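PDB 2G2X: hypothetical protein PP5205 from Pseudomonas putida, which is of unknown function but adopts the EVE domain fold, akin to PUA and ASCH domains, and so may bind modified nucleic acid. Local coordinates for residues L13-L18 / F47-S52; Q33-L38 / N92-V97; A68-P73 / A96-H101. All blocks are in the same frame, centred on the assembly; numbering follows the deposited sequence.

Interaction 1: L13-L18 / F47-S52; sequences LSIEAL and FFFYHS
Phe-49 reaches from strand 46-51 into the first turn of helix 15-21 and meets something at nearly every atom. Its CG stands anti to the backbone N (chi1 -159°), which carries the ring toward the helix. CB already touches the tip of Ile-15, and CG and CD1 continue along the same methyl, Ile-15 CD1 lying 3.8 Å from Phe-49 CD1. CE1 packs on Leu-18 CD2, while CD2 and CE2 run under the backbone of Ile-15, whose CA sits over the centre of one ring face, 4.0 Å above the plane. At the far rim, CE2 comes 3.3 Å from the carbonyl O of Leu-13, near the ring plane, and CZ touches Leu-13 CG (3.9 Å), the two side chains crossing at about a right angle.

His-51, two residues along the strand, supplies the one hydrogen bond across the contact. Its NE2 accepts from Ile-15 N at 3.2 Å, with the donor only 2° out of the imidazole plane. Thus an amide of the helix's first turn is satisfied by a side chain of the strand. Ser-14 is the N-cap, its OG accepting from Ala-17 N at 3.0 Å.

Around this contact, Trp-26 meets the Phe-49 ring steeply, Ile-15 also touches Ala-60 of strand 58-71, and Leu-18 reaches Val-99 of strand 95-110, seating the helix start across three strands of the mixed sheet.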
ATOM      1  N   LEU A  13      -6.309  -2.510   8.756  1.00 20.73           N
ATOM      2  CA  LEU A  13      -7.065  -2.402   7.506  1.00 18.75           C
ATOM      3  C   LEU A  13      -6.746  -3.582   6.580  1.00 17.41           C
ATOM      4  O   LEU A  13      -5.637  -3.691   6.052  1.00 17.67           O
ATOM      5  CB  LEU A  13      -6.743  -1.083   6.797  1.00 16.36           C
ATOM      6  CG  LEU A  13      -7.447  -0.853   5.452  1.00 21.06           C
ATOM      7  CD1 LEU A  13      -8.957  -0.851   5.641  1.00 20.78           C
ATOM      8  CD2 LEU A  13      -6.990   0.466   4.850  1.00 21.89           C
ATOM      9  N   SER A  14      -7.719  -4.466   6.393  1.00 15.84           N
ATOM     10  CA  SER A  14      -7.547  -5.638   5.535  1.00 15.87           C
ATOM     11  C   SER A  14      -8.239  -5.379   4.203  1.00 15.54           C
ATOM     12  O   SER A  14      -8.992  -4.413   4.069  1.00 15.79           O
ATOM     13  CB  SER A  14      -8.173  -6.868   6.186  1.00 15.49           C
ATOM     14  OG  SER A  14      -9.586  -6.750   6.207  1.00 16.56           O
ATOM     15  N   ILE A  15      -7.989  -6.239   3.223  1.00 14.31           N
ATOM     16  CA  ILE A  15      -8.614  -6.069   1.919  1.00 15.31           C
ATOM     17  C   ILE A  15     -10.123  -6.273   2.078  1.00 14.77           C
ATOM     18  O   ILE A  15     -10.916  -5.609   1.409  1.00 14.35           O
ATOM     19  CB  ILE A  15      -8.028  -7.062   0.869  1.00 14.95           C
ATOM     20  CG1 ILE A  15      -8.646  -6.794  -0.507  1.00 14.09           C
ATOM     21  CG2 ILE A  15      -8.268  -8.505   1.301  1.00 16.63           C
ATOM     22  CD1 ILE A  15      -8.278  -5.451  -1.092  1.00 13.30           C
ATOM     23  N   GLU A  16     -10.504  -7.178   2.981  1.00 14.95           N
ATOM     24  CA  GLU A  16     -11.912  -7.462   3.269  1.00 15.69           C
ATOM     25  C   GLU A  16     -12.601  -6.224   3.845  1.00 15.48           C
ATOM     26  O   GLU A  16     -13.712  -5.870   3.447  1.00 16.70           O
ATOM     27  CB  GLU A  16     -12.050  -8.595   4.296  1.00 17.60           C
ATOM     28  CG  GLU A  16     -11.647  -9.996   3.840  1.00 21.71           C
ATOM     29  CD  GLU A  16     -10.142 -10.208   3.814  1.00 24.12           C
ATOM     30  OE1 GLU A  16      -9.429  -9.517   4.572  1.00 25.46           O
ATOM     31  OE2 GLU A  16      -9.676 -11.080   3.047  1.00 25.59           O
ATOM     32  N   ALA A  17     -11.938  -5.578   4.801  1.00 15.54           N
ATOM     33  CA  ALA A  17     -12.486  -4.386   5.436  1.00 14.10           C
ATOM     34  C   ALA A  17     -12.649  -3.260   4.418  1.00 14.19           C
ATOM     35  O   ALA A  17     -13.594  -2.473   4.499  1.00 14.10           O
ATOM     36  CB  ALA A  17     -11.579  -3.940   6.580  1.00 15.65           C
ATOM     37  N   LEU A  18     -11.727  -3.174   3.465  1.00 12.44           N
ATOM     38  CA  LEU A  18     -11.823  -2.135   2.443  1.00 13.15           C
ATOM     39  C   LEU A  18     -13.050  -2.409   1.568  1.00 12.63           C
ATOM     40  O   LEU A  18     -13.750  -1.488   1.154  1.00 12.88           O
ATOM     41  CB  LEU A  18     -10.553  -2.102   1.588  1.00 10.88           C
ATOM     42  CG  LEU A  18     -10.528  -1.086   0.444  1.00 11.88           C
ATOM     43  CD1 LEU A  18     -10.770   0.321   0.993  1.00 10.62           C
ATOM     44  CD2 LEU A  18      -9.188  -1.155  -0.271  1.00  7.58           C
ATOM     45  N   PHE A  47      -3.118  -1.146  -7.197  1.00  9.04           N
ATOM     46  CA  PHE A  47      -2.009  -1.623  -6.384  1.00  7.92           C
ATOM     47  C   PHE A  47      -2.350  -2.926  -5.675  1.00  7.96           C
ATOM     48  O   PHE A  47      -3.509  -3.202  -5.382  1.00  8.89           O
ATOM     49  CB  PHE A  47      -1.606  -0.569  -5.337  1.00  7.74           C
ATOM     50  CG  PHE A  47      -2.676  -0.290  -4.291  1.00  8.51           C
ATOM     51  CD1 PHE A  47      -3.683   0.647  -4.525  1.00  7.25           C
ATOM     52  CD2 PHE A  47      -2.660  -0.958  -3.066  1.00  8.41           C
ATOM     53  CE1 PHE A  47      -4.658   0.922  -3.551  1.00  7.04           C
ATOM     54  CE2 PHE A  47      -3.627  -0.698  -2.083  1.00  7.59           C
ATOM     55  CZ  PHE A  47      -4.627   0.245  -2.326  1.00  7.43           C
ATOM     56  N   PHE A  48      -1.332  -3.736  -5.413  1.00  8.72           N
ATOM     57  CA  PHE A  48      -1.541  -4.975  -4.689  1.00  8.17           C
ATOM     58  C   PHE A  48      -1.664  -4.610  -3.211  1.00  9.80           C
ATOM     59  O   PHE A  48      -0.853  -3.846  -2.677  1.00  9.43           O
ATOM     60  CB  PHE A  48      -0.361  -5.933  -4.906  1.00  8.81           C
ATOM     61  CG  PHE A  48      -0.334  -6.551  -6.283  1.00  8.15           C
ATOM     62  CD1 PHE A  48      -1.459  -7.204  -6.784  1.00  8.48           C
ATOM     63  CD2 PHE A  48       0.802  -6.463  -7.083  1.00  7.66           C
ATOM     64  CE1 PHE A  48      -1.460  -7.764  -8.069  1.00  9.21           C
ATOM     65  CE2 PHE A  48       0.818  -7.018  -8.369  1.00  9.93           C
ATOM     66  CZ  PHE A  48      -0.319  -7.670  -8.864  1.00  8.08           C
ATOM     67  N   PHE A  49      -2.698  -5.138  -2.564  1.00 10.78           N
ATOM     68  CA  PHE A  49      -2.950  -4.889  -1.152  1.00  8.54           C
ATOM     69  C   PHE A  49      -2.177  -5.965  -0.393  1.00  9.64           C
ATOM     70  O   PHE A  49      -2.558  -7.132  -0.428  1.00  8.75           O
ATOM     71  CB  PHE A  49      -4.451  -5.023  -0.886  1.00  9.80           C
ATOM     72  CG  PHE A  49      -4.920  -4.334   0.371  1.00  5.58           C
ATOM     73  CD1 PHE A  49      -5.653  -3.156   0.291  1.00  3.82           C
ATOM     74  CD2 PHE A  49      -4.654  -4.877   1.624  1.00  5.05           C
ATOM     75  CE1 PHE A  49      -6.123  -2.520   1.448  1.00  5.50           C
ATOM     76  CE2 PHE A  49      -5.116  -4.252   2.797  1.00  6.02           C
ATOM     77  CZ  PHE A  49      -5.851  -3.074   2.708  1.00  4.73           C
ATOM     78  N   TYR A  50      -1.099  -5.574   0.289  1.00 10.16           N
ATOM     79  CA  TYR A  50      -0.255  -6.525   1.021  1.00 11.40           C
ATOM     80  C   TYR A  50      -0.457  -6.555   2.540  1.00 11.52           C
ATOM     81  O   TYR A  50      -0.242  -5.551   3.224  1.00 12.62           O
ATOM     82  CB  TYR A  50       1.222  -6.233   0.720  1.00 10.60           C
ATOM     83  CG  TYR A  50       2.196  -7.214   1.347  1.00 12.36           C
ATOM     84  CD1 TYR A  50       2.590  -8.368   0.673  1.00 11.99           C
ATOM     85  CD2 TYR A  50       2.729  -6.981   2.616  1.00 11.49           C
ATOM     86  CE1 TYR A  50       3.495  -9.265   1.244  1.00 11.11           C
ATOM     87  CE2 TYR A  50       3.629  -7.870   3.197  1.00 11.45           C
ATOM     88  CZ  TYR A  50       4.010  -9.009   2.508  1.00 12.81           C
ATOM     89  OH  TYR A  50       4.905  -9.884   3.091  1.00 13.85           O
ATOM     90  N   HIS A  51      -0.855  -7.713   3.064  1.00 11.13           N
ATOM     91  CA  HIS A  51      -1.059  -7.880   4.501  1.00 11.21           C
ATOM     92  C   HIS A  51       0.285  -8.126   5.174  1.00 11.69           C
ATOM     93  O   HIS A  51       0.900  -9.177   4.976  1.00 12.73           O
ATOM     94  CB  HIS A  51      -1.994  -9.060   4.779  1.00  9.41           C
ATOM     95  CG  HIS A  51      -3.433  -8.777   4.472  1.00  6.09           C
ATOM     96  ND1 HIS A  51      -4.414  -9.743   4.546  1.00  5.73           N
ATOM     97  CD2 HIS A  51      -4.056  -7.637   4.091  1.00  5.08           C
ATOM     98  CE1 HIS A  51      -5.579  -9.210   4.226  1.00  3.86           C
ATOM     99  NE2 HIS A  51      -5.390  -7.933   3.946  1.00  6.62           N
ATOM    100  N   SER A  52       0.743  -7.155   5.960  1.00 11.19           N
ATOM    101  CA  SER A  52       2.026  -7.267   6.652  1.00 12.52           C
ATOM    102  C   SER A  52       1.852  -7.324   8.171  1.00 12.83           C
ATOM    103  O   SER A  52       0.755  -7.113   8.684  1.00 12.09           O
ATOM    104  CB  SER A  52       2.920  -6.081   6.294  1.00 12.64           C
ATOM    105  OG  SER A  52       2.305  -4.870   6.687  1.00 13.98           O
TER

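Interaction 2: Q33-L38 / N92-V97; sequences QARNFL and NPWSAV. With SO4 (sulfate ion), chain E.
Arg-35 and Leu-38, one helical turn apart, face the start of strand 95-110 and pack helix 32-38 against the mixed beta-sheet of the EVE domain, a PUA-like fold. Helix and strand axes approach to 8.3 Å, their directions 48° apart.

The closer-packed end belongs to Leu-38. Its CD1 rests on the backbone, 3.4 Å from Ser-95 O, while CD2 meets Val-97 CG2 at 4.0 Å, the two side chains slanting across each other. Leu-38 also touches Met-6 of strand 3-8 and Val-134 of strand 134-136, so this end is closed in by other strands. Ser-95 turns its CB toward the helix, but its OG bonds to Arg-39 NE, just beyond the segment.

At the other end the contact opens out to the partly exposed Arg-35 and Pro-93, and is made by a long polar arm. The arginine runs extended until it bends at chi3 (59°), its CD passing 4.0 Å from Trp-94 CE3 on the way. That indole is held elsewhere: NE1 bonds to Asp-84, and Arg-30 makes a cation-pi contact with the ring. Beyond the bend, NE and NH2 of Arg-35 both grip Asn-36 OD1, side-on, which fixes the turn of the guanidinium and leaves NH1 directed at the loop. Before the strand, Asn-92 OD1 accepts from Trp-94 N in an Asx turn, and Asn-92 N donates to a sulfate ion, probably from the crystallisation liquor. Arg-35 NH1 meets Pro-93 O at 3.0 Å, an almost straight bond (171°) lying in the guanidinium plane and on a carbonyl lone pair.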
ATOM      1  N   GLN A  33      10.484   8.144   1.235  1.00  6.27           N
ATOM      2  CA  GLN A  33      10.423   7.515  -0.076  1.00  7.53           C
ATOM      3  C   GLN A  33       9.012   7.013  -0.370  1.00  7.56           C
ATOM      4  O   GLN A  33       8.483   7.237  -1.459  1.00  9.75           O
ATOM      5  CB  GLN A  33      11.417   6.353  -0.170  1.00  8.22           C
ATOM      6  CG  GLN A  33      11.444   5.686  -1.537  1.00 10.85           C
ATOM      7  CD  GLN A  33      11.711   6.671  -2.659  1.00 13.25           C
ATOM      8  OE1 GLN A  33      12.755   7.328  -2.684  1.00 16.72           O
ATOM      9  NE2 GLN A  33      10.766   6.785  -3.593  1.00 11.22           N
ATOM     10  N   ALA A  34       8.403   6.338   0.601  1.00  5.67           N
ATOM     11  CA  ALA A  34       7.053   5.824   0.405  1.00  6.10           C
ATOM     12  C   ALA A  34       6.131   7.002   0.103  1.00  6.91           C
ATOM     13  O   ALA A  34       5.247   6.907  -0.753  1.00  7.19           O
ATOM     14  CB  ALA A  34       6.580   5.077   1.649  1.00  6.12           C
ATOM     15  N   ARG A  35       6.347   8.112   0.805  1.00  5.47           N
ATOM     16  CA  ARG A  35       5.544   9.307   0.586  1.00  5.31           C
ATOM     17  C   ARG A  35       5.706   9.752  -0.861  1.00  5.12           C
ATOM     18  O   ARG A  35       4.722  10.040  -1.549  1.00  3.39           O
ATOM     19  CB  ARG A  35       5.995  10.448   1.502  1.00  6.26           C
ATOM     20  CG  ARG A  35       5.265  11.749   1.227  1.00  7.15           C
ATOM     21  CD  ARG A  35       6.039  12.957   1.723  1.00  6.49           C
ATOM     22  NE  ARG A  35       7.357  13.073   1.107  1.00  5.20           N
ATOM     23  CZ  ARG A  35       8.162  14.117   1.281  1.00  6.32           C
ATOM     24  NH1 ARG A  35       7.774  15.128   2.050  1.00  2.34           N
ATOM     25  NH2 ARG A  35       9.352  14.151   0.693  1.00  6.32           N
ATOM     26  N   ASN A  36       6.955   9.803  -1.319  1.00  4.75           N
ATOM     27  CA  ASN A  36       7.235  10.229  -2.686  1.00  3.91           C
ATOM     28  C   ASN A  36       6.530   9.345  -3.708  1.00  4.20           C
ATOM     29  O   ASN A  36       6.080   9.835  -4.741  1.00  3.55           O
ATOM     30  CB  ASN A  36       8.744  10.247  -2.947  1.00  3.99           C
ATOM     31  CG  ASN A  36       9.473  11.192  -2.022  1.00  4.32           C
ATOM     32  OD1 ASN A  36       8.871  12.111  -1.464  1.00  7.04           O
ATOM     33  ND2 ASN A  36      10.771  10.981  -1.857  1.00  3.41           N
ATOM     34  N   PHE A  37       6.424   8.050  -3.429  1.00  3.88           N
ATOM     35  CA  PHE A  37       5.734   7.184  -4.369  1.00  5.40           C
ATOM     36  C   PHE A  37       4.238   7.492  -4.354  1.00  6.38           C
ATOM     37  O   PHE A  37       3.588   7.448  -5.396  1.00  8.13           O
ATOM     38  CB  PHE A  37       5.986   5.710  -4.052  1.00  3.56           C
ATOM     39  CG  PHE A  37       7.358   5.230  -4.457  1.00  5.44           C
ATOM     40  CD1 PHE A  37       7.905   5.595  -5.692  1.00  3.53           C
ATOM     41  CD2 PHE A  37       8.093   4.384  -3.617  1.00  4.24           C
ATOM     42  CE1 PHE A  37       9.171   5.126  -6.094  1.00  3.33           C
ATOM     43  CE2 PHE A  37       9.354   3.908  -4.002  1.00  5.33           C
ATOM     44  CZ  PHE A  37       9.896   4.279  -5.245  1.00  4.77           C
ATOM     45  N   LEU A  38       3.692   7.811  -3.181  1.00  5.99           N
ATOM     46  CA  LEU A  38       2.275   8.157  -3.087  1.00  6.16           C
ATOM     47  C   LEU A  38       2.002   9.356  -3.974  1.00  5.30           C
ATOM     48  O   LEU A  38       0.982   9.413  -4.652  1.00  7.54           O
ATOM     49  CB  LEU A  38       1.863   8.540  -1.659  1.00  6.84           C
ATOM     50  CG  LEU A  38       1.694   7.501  -0.554  1.00  8.24           C
ATOM     51  CD1 LEU A  38       1.094   8.179   0.682  1.00  7.40           C
ATOM     52  CD2 LEU A  38       0.787   6.380  -1.024  1.00 11.15           C
ATOM     53  N   ASN A  92       2.830  20.906   5.916  1.00 17.46           N
ATOM     54  CA  ASN A  92       2.561  19.507   6.211  1.00 13.05           C
ATOM     55  C   ASN A  92       3.420  18.671   5.268  1.00 13.96           C
ATOM     56  O   ASN A  92       3.169  18.617   4.061  1.00 12.87           O
ATOM     57  CB  ASN A  92       1.082  19.204   5.971  1.00 10.62           C
ATOM     58  CG  ASN A  92       0.697  17.802   6.379  1.00 10.55           C
ATOM     59  OD1 ASN A  92       1.553  16.972   6.695  1.00  9.36           O
ATOM     60  ND2 ASN A  92      -0.599  17.524   6.368  1.00  9.93           N
ATOM     61  N   PRO A  93       4.445  18.003   5.805  1.00 12.48           N
ATOM     62  CA  PRO A  93       5.299  17.193   4.942  1.00 12.23           C
ATOM     63  C   PRO A  93       4.695  15.871   4.481  1.00 11.48           C
ATOM     64  O   PRO A  93       5.251  15.221   3.597  1.00 10.76           O
ATOM     65  CB  PRO A  93       6.541  16.985   5.800  1.00 13.77           C
ATOM     66  CG  PRO A  93       5.969  16.874   7.164  1.00 14.29           C
ATOM     67  CD  PRO A  93       4.935  17.986   7.195  1.00 13.84           C
ATOM     68  N   TRP A  94       3.553  15.487   5.048  1.00  9.18           N
ATOM     69  CA  TRP A  94       2.956  14.205   4.694  1.00  7.97           C
ATOM     70  C   TRP A  94       1.751  14.212   3.774  1.00  8.17           C
ATOM     71  O   TRP A  94       0.961  15.161   3.743  1.00  6.67           O
ATOM     72  CB  TRP A  94       2.652  13.436   5.971  1.00  7.24           C
ATOM     73  CG  TRP A  94       3.852  13.425   6.859  1.00  9.13           C
ATOM     74  CD1 TRP A  94       4.007  14.092   8.040  1.00  8.09           C
ATOM     75  CD2 TRP A  94       5.108  12.783   6.592  1.00  9.48           C
ATOM     76  NE1 TRP A  94       5.280  13.908   8.524  1.00  8.32           N
ATOM     77  CE2 TRP A  94       5.980  13.108   7.657  1.00  9.96           C
ATOM     78  CE3 TRP A  94       5.581  11.963   5.555  1.00  8.37           C
ATOM     79  CZ2 TRP A  94       7.307  12.648   7.715  1.00  7.45           C
ATOM     80  CZ3 TRP A  94       6.899  11.503   5.610  1.00 10.24           C
ATOM     81  CH2 TRP A  94       7.745  11.848   6.689  1.00 11.27           C
ATOM     82  N   SER A  95       1.627  13.126   3.020  1.00  7.56           N
ATOM     83  CA  SER A  95       0.551  12.972   2.053  1.00  7.67           C
ATOM     84  C   SER A  95      -0.216  11.676   2.231  1.00  7.59           C
ATOM     85  O   SER A  95       0.293  10.694   2.770  1.00  7.63           O
ATOM     86  CB  SER A  95       1.117  13.014   0.628  1.00  6.87           C
ATOM     87  OG  SER A  95       1.675  14.280   0.325  1.00  8.79           O
ATOM     88  N   ALA A  96      -1.455  11.686   1.764  1.00  8.55           N
ATOM     89  CA  ALA A  96      -2.309  10.517   1.829  1.00  8.17           C
ATOM     90  C   ALA A  96      -2.976  10.398   0.472  1.00  7.21           C
ATOM     91  O   ALA A  96      -2.884  11.307  -0.351  1.00  8.44           O
ATOM     92  CB  ALA A  96      -3.362  10.694   2.917  1.00  8.54           C
ATOM     93  N   VAL A  97      -3.621   9.265   0.228  1.00  7.07           N
ATOM     94  CA  VAL A  97      -4.356   9.054  -1.009  1.00  6.01           C
ATOM     95  C   VAL A  97      -5.574   8.268  -0.572  1.00  7.43           C
ATOM     96  O   VAL A  97      -5.557   7.670   0.502  1.00  7.90           O
ATOM     97  CB  VAL A  97      -3.554   8.225  -2.053  1.00  8.24           C
ATOM     98  CG1 VAL A  97      -2.324   9.004  -2.506  1.00  4.99           C
ATOM     99  CG2 VAL A  97      -3.163   6.873  -1.472  1.00  6.90           C
TER
HETATM  100  S   SO4 E 305       0.998  21.684   2.616  1.00 49.87           S
HETATM  101  O1  SO4 E 305       2.033  22.257   3.499  1.00 47.98           O
HETATM  102  O2  SO4 E 305      -0.320  22.271   2.959  1.00 47.91           O
HETATM  103  O3  SO4 E 305       1.339  21.984   1.204  1.00 47.90           O
HETATM  104  O4  SO4 E 305       0.946  20.218   2.802  1.00 48.30           O

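Interaction 3: A68-P73 / A96-H101; sequences AAYPDP and AVDVAH
Tyr-70 and Ala-96 exchange two backbone hydrogen bonds: Tyr-70 N gives to Ala-96 O at 3.1 Å, and Ala-96 N gives to Tyr-70 O at 2.8 Å. Beside them, the CA-H of Ala-69 points at the same Ala-96 O, 3.2 Å from the CA, so this carbonyl receives an N-H and a C-H from successive residues.

These bonds define an antiparallel hydrogen-bonded pair between the end of strand 58-71 and the beginning of strand 95-110, neighbours in the mixed sheet. The short segments 68-71 and 96-101 run 131° apart, strongly twisted for an antiparallel pair, and the pairing goes on beyond them, where the backbone of Asp-98 bonds to Thr-66 and Arg-67.

The polar side-chain contact is made by Tyr-70. Its CG lies between the backbone N and the carbonyl carbon (chi1 64°), laying the ring along the neighbouring strand and bringing its hydroxyl to Asp-98. There OH donates to OD1 at 2.8 Å on the syn side, 28° out of the carboxylate plane. The carboxylate of Asp-72 is held from outside by Thr-74, Gly-28 N and a salt bridge to Arg-30.

Van der Waals contacts fill in around the pair. The methyl of Ala-96 lies over one face of the Tyr-70 ring, 4.2 Å from CE1, and also touches CA and CG of Asp-72. Val-97 CG1 packs on the backbone of Ala-69, 3.6 Å from its N.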
ATOM      1  N   ALA A  68      -5.706  11.296  -5.769  1.00  8.77           N
ATOM      2  CA  ALA A  68      -4.265  11.511  -5.773  1.00  9.19           C
ATOM      3  C   ALA A  68      -3.805  12.168  -4.474  1.00  8.67           C
ATOM      4  O   ALA A  68      -4.613  12.668  -3.693  1.00  9.83           O
ATOM      5  CB  ALA A  68      -3.863  12.361  -6.976  1.00  6.67           C
ATOM      6  N   ALA A  69      -2.499  12.169  -4.259  1.00  8.79           N
ATOM      7  CA  ALA A  69      -1.918  12.728  -3.045  1.00 10.20           C
ATOM      8  C   ALA A  69      -2.434  14.101  -2.620  1.00 10.28           C
ATOM      9  O   ALA A  69      -2.581  15.016  -3.436  1.00  9.84           O
ATOM     10  CB  ALA A  69      -0.385  12.768  -3.175  1.00  9.98           C
ATOM     11  N   TYR A  70      -2.721  14.215  -1.327  1.00 10.03           N
ATOM     12  CA  TYR A  70      -3.164  15.454  -0.706  1.00  9.71           C
ATOM     13  C   TYR A  70      -2.621  15.416   0.729  1.00 11.28           C
ATOM     14  O   TYR A  70      -2.281  14.341   1.233  1.00  8.70           O
ATOM     15  CB  TYR A  70      -4.691  15.568  -0.715  1.00 10.16           C
ATOM     16  CG  TYR A  70      -5.428  14.524   0.085  1.00 11.43           C
ATOM     17  CD1 TYR A  70      -5.566  13.220  -0.391  1.00 10.48           C
ATOM     18  CD2 TYR A  70      -6.035  14.853   1.296  1.00 10.33           C
ATOM     19  CE1 TYR A  70      -6.295  12.269   0.313  1.00 11.77           C
ATOM     20  CE2 TYR A  70      -6.771  13.910   2.012  1.00 11.97           C
ATOM     21  CZ  TYR A  70      -6.899  12.620   1.512  1.00 12.91           C
ATOM     22  OH  TYR A  70      -7.652  11.690   2.195  1.00 13.94           O
ATOM     23  N   PRO A  71      -2.518  16.579   1.399  1.00 11.73           N
ATOM     24  CA  PRO A  71      -2.001  16.638   2.775  1.00 12.79           C
ATOM     25  C   PRO A  71      -2.660  15.658   3.744  1.00 13.17           C
ATOM     26  O   PRO A  71      -3.878  15.658   3.899  1.00 16.34           O
ATOM     27  CB  PRO A  71      -2.234  18.097   3.173  1.00 13.67           C
ATOM     28  CG  PRO A  71      -2.069  18.831   1.857  1.00 14.42           C
ATOM     29  CD  PRO A  71      -2.852  17.927   0.900  1.00 12.23           C
ATOM     30  N   ASP A  72      -1.850  14.831   4.400  1.00 12.66           N
ATOM     31  CA  ASP A  72      -2.361  13.844   5.348  1.00 12.16           C
ATOM     32  C   ASP A  72      -2.921  14.585   6.559  1.00 13.43           C
ATOM     33  O   ASP A  72      -2.167  15.101   7.378  1.00 13.64           O
ATOM     34  CB  ASP A  72      -1.235  12.905   5.778  1.00 10.95           C
ATOM     35  CG  ASP A  72      -1.734  11.701   6.553  1.00 13.42           C
ATOM     36  OD1 ASP A  72      -2.849  11.772   7.116  1.00 12.68           O
ATOM     37  OD2 ASP A  72      -1.001  10.682   6.611  1.00 14.46           O
ATOM     38  N   PRO A  73      -4.255  14.640   6.694  1.00 14.59           N
ATOM     39  CA  PRO A  73      -4.840  15.349   7.838  1.00 14.57           C
ATOM     40  C   PRO A  73      -4.497  14.762   9.208  1.00 14.72           C
ATOM     41  O   PRO A  73      -4.484  15.479  10.213  1.00 14.29           O
ATOM     42  CB  PRO A  73      -6.340  15.312   7.537  1.00 13.64           C
ATOM     43  CG  PRO A  73      -6.498  14.005   6.809  1.00 15.06           C
ATOM     44  CD  PRO A  73      -5.304  14.010   5.871  1.00 14.03           C
ATOM     45  N   ALA A  96      -1.455  11.686   1.764  1.00  8.55           N
ATOM     46  CA  ALA A  96      -2.309  10.517   1.829  1.00  8.17           C
ATOM     47  C   ALA A  96      -2.976  10.398   0.472  1.00  7.21           C
ATOM     48  O   ALA A  96      -2.884  11.307  -0.351  1.00  8.44           O
ATOM     49  CB  ALA A  96      -3.362  10.694   2.917  1.00  8.54           C
ATOM     50  N   VAL A  97      -3.621   9.265   0.228  1.00  7.07           N
ATOM     51  CA  VAL A  97      -4.356   9.054  -1.009  1.00  6.01           C
ATOM     52  C   VAL A  97      -5.574   8.268  -0.572  1.00  7.43           C
ATOM     53  O   VAL A  97      -5.557   7.670   0.502  1.00  7.90           O
ATOM     54  CB  VAL A  97      -3.554   8.225  -2.053  1.00  8.24           C
ATOM     55  CG1 VAL A  97      -2.324   9.004  -2.506  1.00  4.99           C
ATOM     56  CG2 VAL A  97      -3.163   6.873  -1.472  1.00  6.90           C
ATOM     57  N   ASP A  98      -6.635   8.285  -1.372  1.00  6.53           N
ATOM     58  CA  ASP A  98      -7.830   7.531  -1.027  1.00  5.64           C
ATOM     59  C   ASP A  98      -7.906   6.322  -1.942  1.00  6.64           C
ATOM     60  O   ASP A  98      -7.566   6.405  -3.124  1.00  6.71           O
ATOM     61  CB  ASP A  98      -9.087   8.394  -1.172  1.00  7.26           C
ATOM     62  CG  ASP A  98      -9.183   9.472  -0.104  1.00  7.03           C
ATOM     63  OD1 ASP A  98      -8.518   9.336   0.946  1.00  6.52           O
ATOM     64  OD2 ASP A  98      -9.931  10.449  -0.311  1.00  8.12           O
ATOM     65  N   VAL A  99      -8.365   5.199  -1.402  1.00  6.87           N
ATOM     66  CA  VAL A  99      -8.436   3.974  -2.180  1.00  7.50           C
ATOM     67  C   VAL A  99      -9.803   3.312  -2.159  1.00  9.81           C
ATOM     68  O   VAL A  99     -10.662   3.640  -1.339  1.00 11.92           O
ATOM     69  CB  VAL A  99      -7.409   2.944  -1.661  1.00  8.71           C
ATOM     70  CG1 VAL A  99      -6.017   3.566  -1.629  1.00  4.68           C
ATOM     71  CG2 VAL A  99      -7.815   2.455  -0.268  1.00  5.71           C
ATOM     72  N   ALA A 100      -9.991   2.367  -3.074  1.00  8.55           N
ATOM     73  CA  ALA A 100     -11.232   1.624  -3.163  1.00  8.26           C
ATOM     74  C   ALA A 100     -10.882   0.190  -3.529  1.00  9.45           C
ATOM     75  O   ALA A 100      -9.857  -0.076  -4.168  1.00  8.05           O
ATOM     76  CB  ALA A 100     -12.152   2.239  -4.208  1.00  9.38           C
ATOM     77  N   HIS A 101     -11.741  -0.724  -3.104  1.00  9.32           N
ATOM     78  CA  HIS A 101     -11.561  -2.146  -3.339  1.00 10.63           C
ATOM     79  C   HIS A 101     -11.797  -2.549  -4.781  1.00 11.40           C
ATOM     80  O   HIS A 101     -12.703  -2.041  -5.436  1.00 13.26           O
ATOM     81  CB  HIS A 101     -12.528  -2.935  -2.450  1.00  9.67           C
ATOM     82  CG  HIS A 101     -12.517  -4.412  -2.698  1.00 10.71           C
ATOM     83  ND1 HIS A 101     -11.702  -5.280  -2.005  1.00 10.26           N
ATOM     84  CD2 HIS A 101     -13.241  -5.178  -3.552  1.00  6.69           C
ATOM     85  CE1 HIS A 101     -11.927  -6.515  -2.414  1.00  9.20           C
ATOM     86  NE2 HIS A 101     -12.857  -6.481  -3.353  1.00  6.73           N
TER

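All three contacts reach the same mixed sheet of the single EVE domain. Interactions 2 and 3 lie together, centres about 9 Å apart, and share Ala-96 and Val-97 at the start of strand 95-110: helix 32-38 packs against it in one, strand 58-71 pairs with it in the other. Two probable hydrogen bonds tie them, Asp-72 N to Trp-94 O and Asn-92 ND2 to Asp-72 O. The centre of interaction 1 is about 15 Å from that of interaction 3 and about 18 Å from that of interaction 2. Along the chain, interaction 1 closes before 3 opens but interleaves with 2. Through Val-99, touched by Leu-18 and Phe-47, strand 95-110 joins interaction 1 to the other two.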